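Local coordinates for putative major capsid protein (Cafeteriavirus-dependent mavirus, PDB 6G44), which probably builds the icosahedral shell of this virophage, its double jelly-roll chains assembling as trimers into the capsomers of the capsid, at residues E372-Q375 with Q376-Y379; Y379-S382 with S383-Y387; P459-A462 with G463-A466. All blocks are in the same frame, centred on the assembly; numbering follows the deposited sequence.

Contacts 1 and 2 hold the two ends of one helix, 375-384, and share Tyr379; contact 3 lies apart, its centre about 25 Å from that of contact 1 and about 29 Å from that of contact 2. The two helix ends are partly buried and both touch the second subunit, whereas 459-462 with 463-466 is a surface turn that no other chain of the assembly touches. Their chemistry follows their place: at the helix start, side chains accept from backbone N-H groups; at its finish, hydroxyls and a glycine deal with backbone carbonyls; at the strand turn, one carbonyl takes two donors from a single threonine.

Contact 1: residues E372-Q375 with Q376-Y379; sequences ELEQ and QQLY. With SO4 (sulfate ion), chain B.
A capping box opens helix 375-384, with Glu374 at the N-cap and Gln377 three residues on, each side chain accepting from the backbone N-H of the other. Gln377 N donates to Glu374 OE1 at 3.0 Å, meeting the oxygen on its syn side, 29° out of the carboxylate plane. In return Glu374 N gives a nearly straight bond of 2.9 Å to Gln377 OE1. The glutamate turns back to Gln377 N through an off-staggered chi1 (28°) and a bend at chi2 (69°), while Gln377 runs extended beyond CG and crosses it at about a right angle. A negative carboxylate suits this place, since it would probably be favoured by the positive end of the helix dipole; an amide suits the other, offering an oxygen as acceptor to Glu374 N and an N-H as donor to a water. That water, bound by Gln377 NE2, bridges to Glu372 O, so both ends of the amide are used. Glu374 O and Gln375 O then receive Leu378 N and Tyr379 N, starting the regular helical ladder.

Next to the capping box Leu373 and Leu378, the residue before the N-cap and the fourth after it, form a hydrophobic staple: Leu373 CD1 packs against Leu378 CD2 at 3.8 Å, and Leu373 CD2 rests on the Gln377 amide carbon CD at the same separation. Phe42 of the second subunit packs on Leu373 and Gln377, placing the cap at a subunit interface. There a sulfate, probably from the crystallisation liquor, accepts from Glu372 N through O2 at 2.9 Å, and also from Phe370 N and from Thr41 N of the second subunit. Capping box plus hydrophobic staple is typical of a helix N-terminus, here following strand 366-369.

Contact 2: residues Y379-S382 with S383-Y387; sequences YELS and SSNGY
This is a helix C-terminus closed by a Schellman motif, at the end of helix 375-384 where the chain turns off towards Tyr387. Tyr387 N donates to Ser382 O at 3.0 Å and Gly386 N to Ser383 O; Gly386, with its positive phi of 105°, is the C-prime residue, a backbone shape that glycine adopts without a CB pressing on the preceding carbonyl. Ser382 O also accepts from Asn385 N, the two donors arriving from opposite faces of its carbonyl plane.

Serines suit the last turn because short hydroxyls can fold back onto the helix. With its OG wedged between backbone N and carbonyl carbon (chi1 77°), Ser384 donates to Leu381 O at 2.7 Å. Ser382 OG instead points into the fold, where it is hydrogen-bonded to Val425 O and Phe427 N of strand 425-428 and touches Tyr387 CB at 3.3 Å. Asn385 likewise ties the helix end to Arg429 and Asp432. The tyrosines cross at about a right angle, Tyr379 CE1 lying 3.8 Å from Tyr387 CD2; Phe394 meets both rings edge-to-face.

Ser383 OG donates to Tyr379 O at 2.9 Å, on the other face of that carbonyl from Ser383 N, and sits 3.7 Å above the centre of the Tyr379 ring.

Contact 3: residues P459-A462 with G463-A466; sequences PEAA and GTGA
Thr464 grips Ala461 O twice, its OG1 donating at 2.7 Å and its backbone N at 3.1 Å. Both donors approach from the same face of the carbonyl plane, the N-H well above it and the hydroxyl nearer to it. The hydroxyl reaches back because chi1 (74°) sets OG1 between backbone N and carbonyl carbon. A water donates to this OG1 at 2.8 Å and accepts from Ala461 N, so it bridges Ala461 N to the hydroxyl that also holds Ala461 O.

Gly463 suits the third position of the turn, whose positive phi (78°) would bring a CB into collision with Ala462 O. Glu460 lies beside the outgoing strand: its CB passes Thr464 OG1 at 3.5 Å, and the chain, bent at chi2, brings OE2 to 3.7 Å from Ala466 CB. The small methyl of Ala466 probably leaves room for the carboxylate, whose OE2 is hydrogen-bonded to Tyr468 OH and Gln341 NE2. Backbone bonds from Gly463 and Thr464 to Asn305 join the loop to strand 286-305. The arrangement is a type II beta turn from Ala461 to Thr464, part of a surface loop linking strands 448-457 and 464-482 of the jelly-roll.

Contact 1: residues E372-Q375 with Q376-Y379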
loop_
_atom_site.group_PDB
_atom_site.type_symbol
_atom_site.label_atom_id
_atom_site.label_comp_id
_atom_site.label_asym_id
_atom_site.label_seq_id
_atom_site.Cartn_x
_atom_site.Cartn_y
_atom_site.Cartn_z
ATOM N N GLU C 372 32.503 11.609 -3.550
ATOM C CA GLU C 372 32.517 11.025 -2.207
ATOM C C GLU C 372 31.307 10.143 -1.913
ATOM O O GLU C 372 31.168 9.651 -0.794
ATOM C CB GLU C 372 32.643 12.126 -1.141
ATOM C CG GLU C 372 33.883 13.028 -1.292
ATOM C CD GLU C 372 35.230 12.287 -1.215
ATOM O OE1 GLU C 372 35.318 11.179 -0.626
ATOM O OE2 GLU C 372 36.223 12.842 -1.760
ATOM N N LEU C 373 30.416 9.947 -2.903
ATOM C CA LEU C 373 29.261 9.051 -2.709
ATOM C C LEU C 373 29.558 7.618 -3.071
ATOM O O LEU C 373 30.219 7.353 -4.071
ATOM C CB LEU C 373 28.081 9.502 -3.574
ATOM C CG LEU C 373 27.542 10.900 -3.271
ATOM C CD1 LEU C 373 26.281 11.129 -4.102
ATOM C CD2 LEU C 373 27.276 11.163 -1.776
ATOM N N GLU C 374 29.057 6.698 -2.260
ATOM C CA GLU C 374 29.139 5.280 -2.555
ATOM C C GLU C 374 27.738 4.807 -2.987
ATOM O O GLU C 374 26.798 5.602 -3.056
ATOM C CB GLU C 374 29.761 4.472 -1.401
ATOM C CG GLU C 374 29.611 4.992 0.030
ATOM C CD GLU C 374 28.197 4.934 0.585
ATOM O OE1 GLU C 374 27.247 4.662 -0.169
ATOM O OE2 GLU C 374 28.025 5.171 1.807
ATOM N N GLN C 375 27.610 3.530 -3.265
ATOM C CA GLN C 375 26.417 3.025 -3.943
ATOM C C GLN C 375 25.136 3.252 -3.145
ATOM O O GLN C 375 24.093 3.634 -3.722
ATOM C CB GLN C 375 26.586 1.548 -4.318
ATOM C CG GLN C 375 25.529 1.060 -5.280
ATOM C CD GLN C 375 25.826 -0.327 -5.794
ATOM O OE1 GLN C 375 26.102 -1.258 -5.036
ATOM N NE2 GLN C 375 25.732 -0.474 -7.097
ATOM N N GLN C 376 25.173 3.046 -1.839
ATOM C CA GLN C 376 23.999 3.272 -0.989
ATOM C C GLN C 376 23.567 4.742 -1.037
ATOM O O GLN C 376 22.381 5.033 -1.132
ATOM C CB GLN C 376 24.266 2.854 0.448
ATOM C CG GLN C 376 23.016 2.908 1.319
ATOM C CD GLN C 376 21.952 1.867 0.930
ATOM O OE1 GLN C 376 20.750 2.169 0.857
ATOM N NE2 GLN C 376 22.383 0.666 0.675
ATOM N N GLN C 377 24.528 5.664 -1.030
ATOM C CA GLN C 377 24.189 7.078 -1.129
ATOM C C GLN C 377 23.652 7.409 -2.499
ATOM O O GLN C 377 22.780 8.264 -2.624
ATOM C CB GLN C 377 25.404 7.932 -0.801
ATOM C CG GLN C 377 25.832 7.833 0.652
ATOM C CD GLN C 377 27.233 8.388 0.888
ATOM O OE1 GLN C 377 28.190 7.939 0.265
ATOM N NE2 GLN C 377 27.350 9.391 1.776
ATOM N N LEU C 378 24.191 6.794 -3.546
ATOM C CA LEU C 378 23.642 6.993 -4.908
ATOM C C LEU C 378 22.181 6.516 -4.989
ATOM O O LEU C 378 21.340 7.141 -5.646
ATOM C CB LEU C 378 24.509 6.303 -5.946
ATOM C CG LEU C 378 25.911 6.926 -6.120
ATOM C CD1 LEU C 378 26.701 6.031 -7.057
ATOM C CD2 LEU C 378 25.875 8.355 -6.597
ATOM N N TYR C 379 21.889 5.409 -4.322
ATOM C CA TYR C 379 20.508 4.924 -4.216
ATOM C C TYR C 379 19.631 5.933 -3.495
ATOM O O TYR C 379 18.497 6.207 -3.924
ATOM C CB TYR C 379 20.501 3.578 -3.493
ATOM C CG TYR C 379 19.126 3.016 -3.195
ATOM C CD1 TYR C 379 18.323 2.546 -4.222
ATOM C CD2 TYR C 379 18.641 2.925 -1.897
ATOM C CE1 TYR C 379 17.088 1.998 -3.952
ATOM C CE2 TYR C 379 17.404 2.371 -1.629
ATOM C CZ TYR C 379 16.623 1.940 -2.668
ATOM O OH TYR C 379 15.375 1.365 -2.419
HETATM S S SO4 B . 31.570 15.568 -3.342
HETATM O O1 SO4 B . 32.950 15.572 -3.910
HETATM O O2 SO4 B . 31.152 14.156 -3.254
HETATM O O3 SO4 B . 30.686 16.339 -4.272
HETATM O O4 SO4 B . 31.608 16.184 -1.998
HETATM O O HOH W 1 30.131 10.562 1.747
#

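Contact 2: residues Y379-S382 with S383-Y387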
loop_
_atom_site.group_PDB
_atom_site.type_symbol
_atom_site.label_atom_id
_atom_site.label_comp_id
_atom_site.label_asym_id
_atom_site.label_seq_id
_atom_site.Cartn_x
_atom_site.Cartn_y
_atom_site.Cartn_z
ATOM N N TYR C 379 21.889 5.409 -4.322
ATOM C CA TYR C 379 20.508 4.924 -4.216
ATOM C C TYR C 379 19.631 5.933 -3.495
ATOM O O TYR C 379 18.497 6.207 -3.924
ATOM C CB TYR C 379 20.501 3.578 -3.493
ATOM C CG TYR C 379 19.126 3.016 -3.195
ATOM C CD1 TYR C 379 18.323 2.546 -4.222
ATOM C CD2 TYR C 379 18.641 2.925 -1.897
ATOM C CE1 TYR C 379 17.088 1.998 -3.952
ATOM C CE2 TYR C 379 17.404 2.371 -1.629
ATOM C CZ TYR C 379 16.623 1.940 -2.668
ATOM O OH TYR C 379 15.375 1.365 -2.419
ATOM N N GLU C 380 20.131 6.498 -2.401
ATOM C CA GLU C 380 19.381 7.511 -1.665
ATOM C C GLU C 380 19.116 8.764 -2.515
ATOM O O GLU C 380 18.007 9.300 -2.518
ATOM C CB GLU C 380 20.103 7.834 -0.354
ATOM C CG GLU C 380 20.053 6.664 0.642
ATOM C CD GLU C 380 20.971 6.814 1.854
ATOM O OE1 GLU C 380 21.682 7.803 1.953
ATOM O OE2 GLU C 380 20.992 5.875 2.691
ATOM N N LEU C 381 20.140 9.185 -3.245
ATOM C CA LEU C 381 19.997 10.317 -4.177
ATOM C C LEU C 381 18.887 10.018 -5.196
ATOM O O LEU C 381 17.968 10.819 -5.434
ATOM C CB LEU C 381 21.324 10.570 -4.893
ATOM C CG LEU C 381 21.333 11.469 -6.123
ATOM C CD1 LEU C 381 20.828 12.876 -5.798
ATOM C CD2 LEU C 381 22.725 11.525 -6.761
ATOM N N SER C 382 18.981 8.858 -5.834
ATOM C CA SER C 382 17.986 8.535 -6.857
ATOM C C SER C 382 16.579 8.452 -6.257
ATOM O O SER C 382 15.612 8.968 -6.840
ATOM C CB SER C 382 18.347 7.242 -7.610
ATOM O OG SER C 382 17.641 7.203 -8.844
ATOM N N SER C 383 16.479 7.829 -5.079
ATOM C CA SER C 383 15.199 7.685 -4.368
ATOM C C SER C 383 14.611 9.027 -3.948
ATOM O O SER C 383 13.376 9.190 -3.962
ATOM C CB SER C 383 15.369 6.775 -3.162
ATOM O OG SER C 383 15.744 5.465 -3.562
ATOM N N SER C 384 15.467 10.011 -3.658
ATOM C CA SER C 384 14.983 11.357 -3.312
ATOM C C SER C 384 14.289 12.048 -4.475
ATOM O O SER C 384 13.537 13.000 -4.273
ATOM C CB SER C 384 16.120 12.237 -2.768
ATOM O OG SER C 384 16.957 12.722 -3.795
ATOM N N ASN C 385 14.557 11.555 -5.678
ATOM C CA ASN C 385 13.994 12.039 -6.923
ATOM C C ASN C 385 13.030 11.032 -7.532
ATOM O O ASN C 385 12.737 11.081 -8.750
ATOM C CB ASN C 385 15.146 12.396 -7.865
ATOM C CG ASN C 385 15.913 13.581 -7.361
ATOM O OD1 ASN C 385 15.299 14.600 -6.971
ATOM N ND2 ASN C 385 17.259 13.464 -7.279
ATOM N N GLY C 386 12.529 10.117 -6.708
ATOM C CA GLY C 386 11.432 9.239 -7.075
ATOM C C GLY C 386 11.775 7.802 -7.385
ATOM O O GLY C 386 10.849 7.003 -7.568
ATOM N N TYR C 387 13.059 7.415 -7.418
ATOM C CA TYR C 387 13.405 6.025 -7.718
ATOM C C TYR C 387 12.613 5.096 -6.811
ATOM O O TYR C 387 12.628 5.271 -5.603
ATOM C CB TYR C 387 14.899 5.790 -7.576
ATOM C CG TYR C 387 15.305 4.425 -8.043
ATOM C CD1 TYR C 387 15.553 4.170 -9.403
ATOM C CD2 TYR C 387 15.460 3.381 -7.138
ATOM C CE1 TYR C 387 15.876 2.904 -9.863
ATOM C CE2 TYR C 387 15.806 2.116 -7.571
ATOM C CZ TYR C 387 16.051 1.882 -8.924
ATOM O OH TYR C 387 16.409 0.609 -9.354
#

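Contact 3: residues P459-A462 with G463-A466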
loop_
_atom_site.group_PDB
_atom_site.type_symbol
_atom_site.label_atom_id
_atom_site.label_comp_id
_atom_site.label_asym_id
_atom_site.label_seq_id
_atom_site.Cartn_x
_atom_site.Cartn_y
_atom_site.Cartn_z
ATOM N N PRO C 459 27.510 -8.086 -15.133
ATOM C CA PRO C 459 27.277 -9.479 -14.763
ATOM C C PRO C 459 27.990 -10.553 -15.588
ATOM O O PRO C 459 27.785 -11.742 -15.308
ATOM C CB PRO C 459 25.775 -9.604 -14.921
ATOM C CG PRO C 459 25.482 -8.725 -16.082
ATOM C CD PRO C 459 26.365 -7.536 -15.891
ATOM N N GLU C 460 28.802 -10.188 -16.569
ATOM C CA GLU C 460 29.430 -11.212 -17.411
ATOM C C GLU C 460 30.466 -12.053 -16.651
ATOM O O GLU C 460 31.128 -11.591 -15.727
ATOM C CB GLU C 460 30.058 -10.591 -18.663
ATOM C CG GLU C 460 29.057 -10.270 -19.766
ATOM C CD GLU C 460 28.187 -9.074 -19.449
ATOM O OE1 GLU C 460 28.664 -8.156 -18.765
ATOM O OE2 GLU C 460 27.038 -9.048 -19.920
ATOM N N ALA C 461 30.580 -13.314 -17.079
ATOM C CA ALA C 461 31.534 -14.244 -16.511
ATOM C C ALA C 461 32.964 -13.749 -16.643
ATOM O O ALA C 461 33.314 -12.997 -17.572
ATOM C CB ALA C 461 31.407 -15.599 -17.204
ATOM N N ALA C 462 33.807 -14.212 -15.730
ATOM C CA ALA C 462 35.239 -14.000 -15.843
ATOM C C ALA C 462 35.720 -14.584 -17.156
ATOM O O ALA C 462 35.286 -15.668 -17.560
ATOM C CB ALA C 462 35.977 -14.648 -14.684
ATOM N N GLY C 463 36.591 -13.837 -17.820
ATOM C CA GLY C 463 37.083 -14.211 -19.149
ATOM C C GLY C 463 36.157 -13.952 -20.317
ATOM O O GLY C 463 36.424 -14.411 -21.431
ATOM N N THR C 464 35.067 -13.217 -20.083
ATOM C CA THR C 464 34.139 -12.808 -21.125
ATOM C C THR C 464 33.840 -11.319 -20.922
ATOM O O THR C 464 34.201 -10.717 -19.913
ATOM C CB THR C 464 32.820 -13.605 -21.098
ATOM O OG1 THR C 464 32.004 -13.177 -19.983
ATOM C CG2 THR C 464 33.070 -15.106 -20.970
ATOM N N GLY C 465 33.167 -10.753 -21.901
ATOM C CA GLY C 465 32.750 -9.369 -21.829
ATOM C C GLY C 465 31.582 -9.095 -22.725
ATOM O O GLY C 465 31.080 -9.985 -23.415
ATOM N N ALA C 466 31.155 -7.831 -22.715
ATOM C CA ALA C 466 30.027 -7.386 -23.511
ATOM C C ALA C 466 30.049 -5.877 -23.556
ATOM O O ALA C 466 30.697 -5.249 -22.738
ATOM C CB ALA C 466 28.722 -7.863 -22.934
HETATM O O HOH W 2 29.388 -14.175 -19.627
#